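Local coordinates for protein glycosyl hydrolase (Rhizobium leguminosarum bv. trifolii, PDB 5NDX) that probably hydrolyses O-glycosidic bonds as a family 39 glycosidase, a bacterial iduronidase orthologous to human alpha-L-iduronidase, at residues W75-I86 with A122-Y131; T235-L243 with R290-I299. The protein carries 2 engineered substitutions. All coordinates share one frame; numbering follows the deposited sequence.

Interaction 1 (W75-I86 with A122-Y131); sequences WSLLDRALDVMI and ATVDRYGARY. With SO4 (sulfate ion), chain L.
Asp79 and Asp83, one turn apart on helix 76-87, each receive an arginine and a tyrosine from helix 110-131, its neighbour on the outside of the TIM barrel. Arg126 grips Asp79 side-on, NE to OD1 and NH2 to OD2 (2.8 Å for Arg126 NH2 to Asp79 OD2), each oxygen using its syn lone pair. Tyr127 OH donates to Asp79 OD1 (2.7 Å) from the anti side, tilted out of the carboxylate plane, its ring turned 83° from the carboxylate. Four residues on, the pattern repeats: Arg130 NE and NH2 hold Asp83, and Tyr131 OH reaches Asp83 OD1 at 2.6 Å. Arg126 has CG anti to the backbone N (chi1 -176°) and a straight chain to NE, which carries CD over the Trp75 indole and lays the guanidinium flat on it, centres 4.4 Å apart, planes at 16°. The outer nitrogens NH1 and NH2 also bind a sulfate, probably from the crystallisation liquor. Next to the salt bridges, the Tyr127 ring is sandwiched between Arg126 CG and Leu82 CD1, the latter 3.5 Å from the ring centroid. Ile86 CG1 likewise sits 4.0 Å from the Tyr131 ring centroid, almost directly over its centre.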
loop_
_atom_site.group_PDB
_atom_site.type_symbol
_atom_site.label_atom_id
_atom_site.label_comp_id
_atom_site.label_asym_id
_atom_site.label_seq_id
_atom_site.Cartn_x
_atom_site.Cartn_y
_atom_site.Cartn_z
ATOM N N TRP A 75 -25.091 9.820 -10.321
ATOM C CA TRP A 75 -23.885 9.731 -9.493
ATOM C C TRP A 75 -23.896 8.554 -8.504
ATOM O O TRP A 75 -22.949 8.416 -7.708
ATOM C CB TRP A 75 -23.684 11.027 -8.665
ATOM C CG TRP A 75 -23.499 12.210 -9.490
ATOM C CD1 TRP A 75 -24.507 12.982 -10.034
ATOM C CD2 TRP A 75 -22.265 12.805 -9.926
ATOM N NE1 TRP A 75 -23.969 14.014 -10.750
ATOM C CE2 TRP A 75 -22.604 13.931 -10.716
ATOM C CE3 TRP A 75 -20.915 12.493 -9.751
ATOM C CZ2 TRP A 75 -21.636 14.748 -11.320
ATOM C CZ3 TRP A 75 -19.951 13.310 -10.345
ATOM C CH2 TRP A 75 -20.321 14.439 -11.116
ATOM N N SER A 76 -24.958 7.749 -8.480
ATOM C CA SER A 76 -25.167 6.861 -7.347
ATOM C C SER A 76 -24.086 5.763 -7.208
ATOM O O SER A 76 -23.776 5.407 -6.088
ATOM C CB SER A 76 -26.570 6.256 -7.383
ATOM O OG SER A 76 -26.708 5.491 -8.550
ATOM N N LEU A 77 -23.527 5.245 -8.307
ATOM C CA LEU A 77 -22.440 4.268 -8.230
ATOM C C LEU A 77 -21.120 4.891 -7.779
ATOM O O LEU A 77 -20.405 4.290 -6.961
ATOM C CB LEU A 77 -22.249 3.483 -9.544
ATOM C CG LEU A 77 -23.487 2.677 -9.990
ATOM C CD1 LEU A 77 -23.182 1.868 -11.274
ATOM C CD2 LEU A 77 -24.009 1.752 -8.879
ATOM N N LEU A 78 -20.825 6.094 -8.278
ATOM C CA LEU A 78 -19.639 6.816 -7.863
ATOM C C LEU A 78 -19.701 7.176 -6.386
ATOM O O LEU A 78 -18.697 7.054 -5.681
ATOM C CB LEU A 78 -19.339 8.037 -8.766
ATOM C CG LEU A 78 -17.994 8.744 -8.542
ATOM C CD1 LEU A 78 -16.777 7.805 -8.667
ATOM C CD2 LEU A 78 -17.812 9.917 -9.482
ATOM N N ASP A 79 -20.874 7.574 -5.906
ATOM C CA ASP A 79 -21.096 7.822 -4.489
ATOM C C ASP A 79 -20.760 6.603 -3.615
ATOM O O ASP A 79 -20.134 6.753 -2.590
ATOM C CB ASP A 79 -22.555 8.181 -4.186
ATOM C CG ASP A 79 -22.996 9.533 -4.756
ATOM O OD1 ASP A 79 -22.162 10.371 -5.180
ATOM O OD2 ASP A 79 -24.244 9.722 -4.758
ATOM N N ARG A 80 -21.237 5.431 -4.010
ATOM C CA ARG A 80 -20.957 4.219 -3.275
ATOM C C ARG A 80 -19.466 3.895 -3.277
ATOM O O ARG A 80 -18.942 3.500 -2.270
ATOM C CB ARG A 80 -21.754 3.035 -3.841
ATOM C CG ARG A 80 -23.241 3.152 -3.464
ATOM C CD ARG A 80 -24.146 2.180 -4.223
ATOM N NE ARG A 80 -23.662 0.785 -4.151
ATOM C CZ ARG A 80 -24.024 -0.217 -4.973
ATOM N NH1 ARG A 80 -24.893 -0.034 -5.975
ATOM N NH2 ARG A 80 -23.511 -1.428 -4.797
ATOM N N ALA A 81 -18.809 4.115 -4.401
ATOM C CA ALA A 81 -17.410 3.790 -4.570
ATOM C C ALA A 81 -16.514 4.708 -3.719
ATOM O O ALA A 81 -15.618 4.229 -3.023
ATOM C CB ALA A 81 -17.020 3.895 -6.031
ATOM N N LEU A 82 -16.767 6.010 -3.774
ATOM C CA LEU A 82 -16.046 6.955 -2.925
ATOM C C LEU A 82 -16.396 6.784 -1.469
ATOM O O LEU A 82 -15.495 6.885 -0.619
ATOM C CB LEU A 82 -16.233 8.390 -3.370
ATOM C CG LEU A 82 -15.742 8.644 -4.805
ATOM C CD1 LEU A 82 -16.042 10.063 -5.240
ATOM C CD2 LEU A 82 -14.252 8.351 -4.930
ATOM N N ASP A 83 -17.665 6.511 -1.151
ATOM C CA ASP A 83 -18.043 6.350 0.248
ATOM C C ASP A 83 -17.284 5.187 0.902
ATOM O O ASP A 83 -16.886 5.299 2.049
ATOM C CB ASP A 83 -19.532 6.074 0.420
ATOM C CG ASP A 83 -20.405 7.298 0.258
ATOM O OD1 ASP A 83 -19.947 8.455 0.163
ATOM O OD2 ASP A 83 -21.603 7.053 0.174
ATOM N N VAL A 84 -17.106 4.064 0.204
ATOM C CA VAL A 84 -16.340 2.963 0.806
ATOM C C VAL A 84 -14.898 3.313 1.083
ATOM O O VAL A 84 -14.357 2.808 2.049
ATOM C CB VAL A 84 -16.222 1.576 0.042
ATOM C CG1 VAL A 84 -17.288 0.677 0.483
ATOM C CG2 VAL A 84 -16.032 1.644 -1.436
ATOM N N MET A 85 -14.271 4.090 0.209
ATOM C CA MET A 85 -12.920 4.560 0.491
ATOM C C MET A 85 -12.880 5.417 1.756
ATOM O O MET A 85 -12.149 5.092 2.682
ATOM C CB MET A 85 -12.354 5.368 -0.652
ATOM C CG MET A 85 -12.226 4.625 -1.965
ATOM S SD MET A 85 -11.195 5.691 -2.991
ATOM C CE MET A 85 -11.643 4.952 -4.514
ATOM N N ILE A 86 -13.702 6.462 1.800
ATOM C CA ILE A 86 -13.752 7.417 2.932
ATOM C C ILE A 86 -14.041 6.717 4.268
ATOM O O ILE A 86 -13.383 6.949 5.255
ATOM C CB ILE A 86 -14.760 8.565 2.675
ATOM C CG1 ILE A 86 -14.189 9.672 1.769
ATOM C CG2 ILE A 86 -15.095 9.334 3.970
ATOM C CD1 ILE A 86 -13.244 9.294 0.664
ATOM N N ALA A 122 -18.497 19.647 -11.602
ATOM C CA ALA A 122 -19.613 19.015 -10.895
ATOM C C ALA A 122 -19.143 17.944 -9.844
ATOM O O ALA A 122 -19.744 17.796 -8.745
ATOM C CB ALA A 122 -20.593 18.403 -11.899
ATOM N N THR A 123 -18.065 17.246 -10.175
ATOM C CA THR A 123 -17.493 16.218 -9.299
ATOM C C THR A 123 -17.018 16.838 -8.008
ATOM O O THR A 123 -17.404 16.420 -6.909
ATOM C CB THR A 123 -16.306 15.518 -9.987
ATOM O OG1 THR A 123 -16.709 15.001 -11.253
ATOM C CG2 THR A 123 -15.765 14.389 -9.132
ATOM N N VAL A 124 -16.207 17.874 -8.162
ATOM C CA VAL A 124 -15.635 18.582 -7.061
ATOM C C VAL A 124 -16.722 19.269 -6.228
ATOM O O VAL A 124 -16.715 19.241 -4.986
ATOM C CB VAL A 124 -14.566 19.544 -7.603
ATOM C CG1 VAL A 124 -14.284 20.646 -6.613
ATOM C CG2 VAL A 124 -13.301 18.726 -7.829
ATOM N N ASP A 125 -17.683 19.854 -6.919
ATOM C CA ASP A 125 -18.834 20.423 -6.231
ATOM C C ASP A 125 -19.622 19.396 -5.405
ATOM O O ASP A 125 -19.911 19.607 -4.252
ATOM C CB ASP A 125 -19.770 21.100 -7.233
ATOM C CG ASP A 125 -20.880 21.835 -6.542
ATOM O OD1 ASP A 125 -20.577 22.896 -5.986
ATOM O OD2 ASP A 125 -22.007 21.299 -6.496
ATOM N N ARG A 126 -19.938 18.267 -5.991
ATOM C CA ARG A 126 -20.679 17.266 -5.272
ATOM C C ARG A 126 -19.920 16.667 -4.059
ATOM O O ARG A 126 -20.511 16.521 -2.969
ATOM C CB ARG A 126 -21.058 16.174 -6.216
ATOM C CG ARG A 126 -21.919 15.112 -5.588
ATOM C CD ARG A 126 -22.234 14.078 -6.646
ATOM N NE ARG A 126 -23.138 13.078 -6.098
ATOM C CZ ARG A 126 -24.451 13.258 -5.935
ATOM N NH1 ARG A 126 -25.036 14.406 -6.275
ATOM N NH2 ARG A 126 -25.193 12.295 -5.409
ATOM N N TYR A 127 -18.639 16.324 -4.233
ATOM C CA TYR A 127 -17.957 15.553 -3.198
ATOM C C TYR A 127 -17.453 16.485 -2.120
ATOM O O TYR A 127 -17.429 16.118 -0.960
ATOM C CB TYR A 127 -16.937 14.533 -3.795
ATOM C CG TYR A 127 -17.700 13.499 -4.576
ATOM C CD1 TYR A 127 -18.643 12.685 -3.942
ATOM C CD2 TYR A 127 -17.541 13.355 -5.941
ATOM C CE1 TYR A 127 -19.394 11.762 -4.666
ATOM C CE2 TYR A 127 -18.335 12.480 -6.669
ATOM C CZ TYR A 127 -19.252 11.686 -6.023
ATOM O OH TYR A 127 -20.017 10.819 -6.744
ATOM N N GLY A 128 -17.161 17.732 -2.494
ATOM C CA GLY A 128 -16.881 18.792 -1.521
ATOM C C GLY A 128 -18.061 19.038 -0.589
ATOM O O GLY A 128 -17.878 19.169 0.614
ATOM N N ALA A 129 -19.267 19.031 -1.145
ATOM C CA ALA A 129 -20.493 19.100 -0.342
ATOM C C ALA A 129 -20.739 17.849 0.497
ATOM O O ALA A 129 -21.167 17.940 1.650
ATOM C CB ALA A 129 -21.683 19.312 -1.241
ATOM N N ARG A 130 -20.513 16.674 -0.102
ATOM C CA ARG A 130 -20.848 15.409 0.564
ATOM C C ARG A 130 -19.906 15.119 1.725
ATOM O O ARG A 130 -20.347 14.674 2.782
ATOM C CB ARG A 130 -20.779 14.247 -0.457
ATOM C CG ARG A 130 -21.368 12.917 -0.025
ATOM C CD ARG A 130 -21.152 11.884 -1.150
ATOM N NE ARG A 130 -21.704 10.585 -0.815
ATOM C CZ ARG A 130 -23.004 10.271 -0.879
ATOM N NH1 ARG A 130 -23.885 11.182 -1.215
ATOM N NH2 ARG A 130 -23.441 9.067 -0.553
ATOM N N TYR A 131 -18.614 15.356 1.535
ATOM C CA TYR A 131 -17.605 15.030 2.540
ATOM C C TYR A 131 -16.976 16.208 3.251
ATOM O O TYR A 131 -16.279 16.002 4.222
ATOM C CB TYR A 131 -16.456 14.239 1.903
ATOM C CG TYR A 131 -16.889 13.033 1.130
ATOM C CD1 TYR A 131 -17.671 12.056 1.719
ATOM C CD2 TYR A 131 -16.490 12.859 -0.182
ATOM C CE1 TYR A 131 -18.086 10.935 0.992
ATOM C CE2 TYR A 131 -16.881 11.759 -0.910
ATOM C CZ TYR A 131 -17.668 10.787 -0.320
ATOM O OH TYR A 131 -18.064 9.708 -1.071
HETATM S S SO4 L . -28.701 13.610 -6.638
HETATM O O1 SO4 L . -28.357 12.489 -5.704
HETATM O O2 SO4 L . -28.190 14.885 -6.056
HETATM O O3 SO4 L . -28.104 13.427 -7.999
HETATM O O4 SO4 L . -30.191 13.663 -6.767
#

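Interaction 2 (T235-L243 with R290-I299); sequences TNAIVDRTL and RIIEQHDRRI. With SO4 (sulfate ion), chain E.
Arg298 lies along the side of Val239 and ends on Asp240, in a contact between two adjacent outer helices of the TIM barrel. Arg298 CB meets Val239 CG1 at 4.0 Å. CG passes a sulfate, probably from the crystallisation liquor, that is hydrogen-bonded to Arg297 NH1, and CD lies against the Asn236 side chain. The bend at chi3 (56°) folds the chain back over the valine, and Val239 CG1 stands over the middle of the guanidinium, 3.6 Å from Arg298 CZ. At the tip two nitrogens turn to a single oxygen. Arg298 NH2 meets Asp240 OD1 at 2.7 Å, nearly in line with the bond from CG to that oxygen, while NH1 approaches the same atom from above the carboxylate plane. Arg298 NH1 also makes a weak bond to Asn236 O (3.2 Å). With an alanine in place of Arg298, Asp240 would probably be left without its mate across the contact, and one flank of Val239 uncovered.

Val239 is a knob in the hole formed by Gln294, His295, Arg298 and Ile299; its other methyl, CG2, lies over the His295 ring, 3.7 Å from the centroid. His295 ND1 donates to Ile291 O, which fixes the ring, and a water joins His295 NE2 to Thr242 OG1. At the N-terminal side Gln294 NE2 donates to Thr235 OG1 (3.0 Å), whose stronger partner is Asp416; a second water donates to both Thr235 O and Gln294 OE1.

Helix 282-300 packs on helix 235-252, on barrel strand 307-310 through Ile291, His295 and Ile299, and, through Glu293, on strand 395-401 of the nine-stranded mixed sheet; Gln294, Arg297 and Arg298 touch helix 390-393.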
loop_
_atom_site.group_PDB
_atom_site.type_symbol
_atom_site.label_atom_id
_atom_site.label_comp_id
_atom_site.label_asym_id
_atom_site.label_seq_id
_atom_site.Cartn_x
_atom_site.Cartn_y
_atom_site.Cartn_z
ATOM N N THR A 235 15.640 -3.352 -10.511
ATOM C CA THR A 235 15.060 -2.348 -9.631
ATOM C C THR A 235 15.803 -1.007 -9.745
ATOM O O THR A 235 15.156 0.051 -9.783
ATOM C CB THR A 235 14.973 -2.822 -8.174
ATOM O OG1 THR A 235 16.254 -3.278 -7.735
ATOM C CG2 THR A 235 14.013 -3.954 -8.042
ATOM N N ASN A 236 17.127 -1.041 -9.765
ATOM C CA ASN A 236 17.898 0.200 -9.912
ATOM C C ASN A 236 17.588 0.960 -11.195
ATOM O O ASN A 236 17.678 2.218 -11.201
ATOM C CB ASN A 236 19.421 -0.013 -9.722
ATOM C CG ASN A 236 19.881 0.151 -8.236
ATOM O OD1 ASN A 236 20.602 -0.703 -7.696
ATOM N ND2 ASN A 236 19.495 1.215 -7.601
ATOM N N ALA A 237 17.134 0.260 -12.246
ATOM C CA ALA A 237 16.805 0.961 -13.484
ATOM C C ALA A 237 15.533 1.791 -13.372
ATOM O O ALA A 237 15.325 2.725 -14.145
ATOM C CB ALA A 237 16.741 -0.002 -14.673
ATOM N N ILE A 238 14.670 1.455 -12.420
ATOM C CA ILE A 238 13.501 2.276 -12.157
ATOM C C ILE A 238 13.964 3.673 -11.746
ATOM O O ILE A 238 13.497 4.656 -12.275
ATOM C CB ILE A 238 12.582 1.675 -11.072
ATOM C CG1 ILE A 238 11.960 0.353 -11.564
ATOM C CG2 ILE A 238 11.490 2.668 -10.678
ATOM C CD1 ILE A 238 11.295 -0.465 -10.444
ATOM N N VAL A 239 14.880 3.735 -10.800
ATOM C CA VAL A 239 15.485 4.990 -10.380
ATOM C C VAL A 239 16.293 5.646 -11.538
ATOM O O VAL A 239 16.237 6.863 -11.709
ATOM C CB VAL A 239 16.395 4.789 -9.171
ATOM C CG1 VAL A 239 17.270 6.026 -8.944
ATOM C CG2 VAL A 239 15.546 4.501 -7.953
ATOM N N ASP A 240 17.014 4.854 -12.318
ATOM C CA ASP A 240 17.774 5.402 -13.453
ATOM C C ASP A 240 16.839 6.097 -14.441
ATOM O O ASP A 240 17.116 7.236 -14.862
ATOM C CB ASP A 240 18.586 4.328 -14.197
ATOM C CG ASP A 240 19.634 3.680 -13.324
ATOM O OD1 ASP A 240 20.041 4.277 -12.305
ATOM O OD2 ASP A 240 20.035 2.542 -13.641
ATOM N N ARG A 241 15.740 5.443 -14.807
ATOM C CA ARG A 241 14.845 6.068 -15.765
ATOM C C ARG A 241 14.142 7.289 -15.197
ATOM O O ARG A 241 13.909 8.242 -15.933
ATOM C CB ARG A 241 13.879 5.075 -16.411
ATOM C CG ARG A 241 14.610 3.991 -17.243
ATOM C CD ARG A 241 13.615 3.238 -18.110
ATOM N NE ARG A 241 12.526 2.722 -17.292
ATOM C CZ ARG A 241 12.599 1.615 -16.571
ATOM N NH1 ARG A 241 13.697 0.875 -16.590
ATOM N NH2 ARG A 241 11.542 1.233 -15.840
ATOM N N THR A 242 13.845 7.289 -13.896
ATOM C CA THR A 242 13.235 8.451 -13.243
ATOM C C THR A 242 14.180 9.662 -13.281
ATOM O O THR A 242 13.747 10.787 -13.548
ATOM C CB THR A 242 12.800 8.115 -11.788
ATOM O OG1 THR A 242 11.921 6.981 -11.832
ATOM C CG2 THR A 242 12.080 9.303 -11.122
ATOM N N LEU A 243 15.455 9.420 -13.015
ATOM C CA LEU A 243 16.464 10.467 -13.047
ATOM C C LEU A 243 16.738 10.954 -14.485
ATOM O O LEU A 243 17.040 12.123 -14.670
ATOM C CB LEU A 243 17.754 10.019 -12.367
ATOM C CG LEU A 243 17.679 9.840 -10.850
ATOM C CD1 LEU A 243 19.015 9.342 -10.327
ATOM C CD2 LEU A 243 17.284 11.123 -10.161
ATOM N N ARG A 290 13.289 -2.936 -1.174
ATOM C CA ARG A 290 14.486 -2.609 -1.887
ATOM C C ARG A 290 14.287 -1.438 -2.854
ATOM O O ARG A 290 15.121 -0.544 -2.913
ATOM C CB ARG A 290 15.023 -3.844 -2.610
ATOM C CG ARG A 290 16.038 -3.578 -3.673
ATOM C CD ARG A 290 16.676 -4.882 -4.073
ATOM N NE ARG A 290 17.505 -4.757 -5.245
ATOM C CZ ARG A 290 18.835 -4.748 -5.288
ATOM N NH1 ARG A 290 19.588 -4.830 -4.233
ATOM N NH2 ARG A 290 19.412 -4.594 -6.455
ATOM N N ILE A 291 13.204 -1.458 -3.599
ATOM C CA ILE A 291 12.825 -0.341 -4.475
ATOM C C ILE A 291 12.658 0.988 -3.684
ATOM O O ILE A 291 13.186 2.063 -4.064
ATOM C CB ILE A 291 11.567 -0.678 -5.231
ATOM C CG1 ILE A 291 11.890 -1.699 -6.333
ATOM C CG2 ILE A 291 10.922 0.546 -5.861
ATOM C CD1 ILE A 291 10.670 -2.411 -6.851
ATOM N N ILE A 292 11.971 0.893 -2.559
ATOM C CA ILE A 292 11.836 2.029 -1.674
ATOM C C ILE A 292 13.179 2.543 -1.194
ATOM O O ILE A 292 13.460 3.762 -1.278
ATOM C CB ILE A 292 10.886 1.701 -0.505
ATOM C CG1 ILE A 292 9.441 1.667 -1.061
ATOM C CG2 ILE A 292 11.085 2.686 0.650
ATOM C CD1 ILE A 292 8.419 0.939 -0.197
ATOM N N GLU A 293 14.037 1.640 -0.707
ATOM C CA GLU A 293 15.304 2.098 -0.174
ATOM C C GLU A 293 16.187 2.758 -1.254
ATOM O O GLU A 293 16.889 3.741 -0.976
ATOM C CB GLU A 293 16.026 0.962 0.538
ATOM C CG GLU A 293 17.281 1.388 1.271
ATOM C CD GLU A 293 18.553 1.421 0.427
ATOM O OE1 GLU A 293 18.595 0.858 -0.683
ATOM O OE2 GLU A 293 19.546 1.992 0.944
ATOM N N GLN A 294 16.160 2.219 -2.465
ATOM C CA GLN A 294 16.871 2.814 -3.579
ATOM C C GLN A 294 16.374 4.242 -3.900
ATOM O O GLN A 294 17.178 5.136 -4.191
ATOM C CB GLN A 294 16.748 1.949 -4.845
ATOM C CG GLN A 294 17.530 0.649 -4.805
ATOM C CD GLN A 294 17.080 -0.343 -5.882
ATOM O OE1 GLN A 294 16.048 -0.200 -6.505
ATOM N NE2 GLN A 294 17.820 -1.382 -6.034
ATOM N N HIS A 295 15.067 4.445 -3.899
ATOM C CA HIS A 295 14.543 5.788 -4.099
ATOM C C HIS A 295 14.990 6.736 -2.966
ATOM O O HIS A 295 15.367 7.881 -3.222
ATOM C CB HIS A 295 13.014 5.771 -4.203
ATOM C CG HIS A 295 12.524 5.364 -5.541
ATOM N ND1 HIS A 295 12.532 4.052 -5.962
ATOM C CD2 HIS A 295 12.007 6.096 -6.565
ATOM C CE1 HIS A 295 12.065 3.994 -7.200
ATOM N NE2 HIS A 295 11.732 5.219 -7.585
ATOM N N ASP A 296 14.954 6.260 -1.729
ATOM C CA ASP A 296 15.372 7.076 -0.608
ATOM C C ASP A 296 16.875 7.447 -0.701
ATOM O O ASP A 296 17.235 8.621 -0.552
ATOM C CB ASP A 296 15.072 6.388 0.726
ATOM C CG ASP A 296 15.306 7.308 1.919
ATOM O OD1 ASP A 296 14.609 8.341 2.101
ATOM O OD2 ASP A 296 16.192 6.974 2.685
ATOM N N ARG A 297 17.717 6.465 -0.966
ATOM C CA ARG A 297 19.150 6.664 -0.965
ATOM C C ARG A 297 19.670 7.399 -2.240
ATOM O O ARG A 297 20.573 8.201 -2.149
ATOM C CB ARG A 297 19.841 5.332 -0.787
ATOM C CG ARG A 297 21.372 5.372 -0.908
ATOM C CD ARG A 297 22.009 4.058 -0.505
ATOM N NE ARG A 297 21.255 2.916 -1.067
ATOM C CZ ARG A 297 21.355 2.447 -2.308
ATOM N NH1 ARG A 297 22.256 2.926 -3.154
ATOM N NH2 ARG A 297 20.571 1.459 -2.692
ATOM N N ARG A 298 19.107 7.130 -3.397
ATOM C CA ARG A 298 19.621 7.643 -4.667
ATOM C C ARG A 298 18.892 8.874 -5.183
ATOM O O ARG A 298 19.446 9.596 -6.030
ATOM C CB ARG A 298 19.575 6.551 -5.752
ATOM C CG ARG A 298 20.446 5.342 -5.414
ATOM C CD ARG A 298 20.488 4.269 -6.529
ATOM N NE ARG A 298 20.938 4.895 -7.762
ATOM C CZ ARG A 298 20.608 4.556 -9.005
ATOM N NH1 ARG A 298 19.850 3.514 -9.288
ATOM N NH2 ARG A 298 21.021 5.304 -10.000
ATOM N N ILE A 299 17.641 9.105 -4.747
ATOM C CA ILE A 299 16.916 10.265 -5.209
ATOM C C ILE A 299 16.713 11.308 -4.075
ATOM O O ILE A 299 17.087 12.476 -4.238
ATOM C CB ILE A 299 15.590 9.920 -5.914
ATOM C CG1 ILE A 299 15.838 8.969 -7.087
ATOM C CG2 ILE A 299 14.968 11.193 -6.496
ATOM C CD1 ILE A 299 14.575 8.577 -7.857
HETATM S S SO4 E . 24.884 5.588 -2.746
HETATM O O1 SO4 E . 25.787 4.485 -2.355
HETATM O O2 SO4 E . 24.525 6.374 -1.537
HETATM O O3 SO4 E . 25.569 6.459 -3.731
HETATM O O4 SO4 E . 23.682 5.032 -3.400
HETATM O O HOH W 1 13.990 1.222 -7.652
HETATM O O HOH W 2 10.290 6.081 -9.768
#

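How the interactions relate
Both contacts join outer helices of the same eight-stranded barrel, at separate places: their centres lie 35 Å apart, and their nearest atoms about 20 Å. Interaction 1 has the wider spacing, 12.1 Å between segment axes against 9.4 Å in interaction 2, and is the more charged of the two; interaction 2 is closer and more buried. Neither belongs to the ligand pocket. The side chain of Ile86 lies about 13 Å, and that of Ile238 about 12 Å, from a bound methylcoumarin glycoside, not necessarily the same copy. Each contact packs on a strand that carries pocket residues: interaction 1 on strand 91-95, with Phe93, and interaction 2 on strand 307-310, with Thr308 and Phe309.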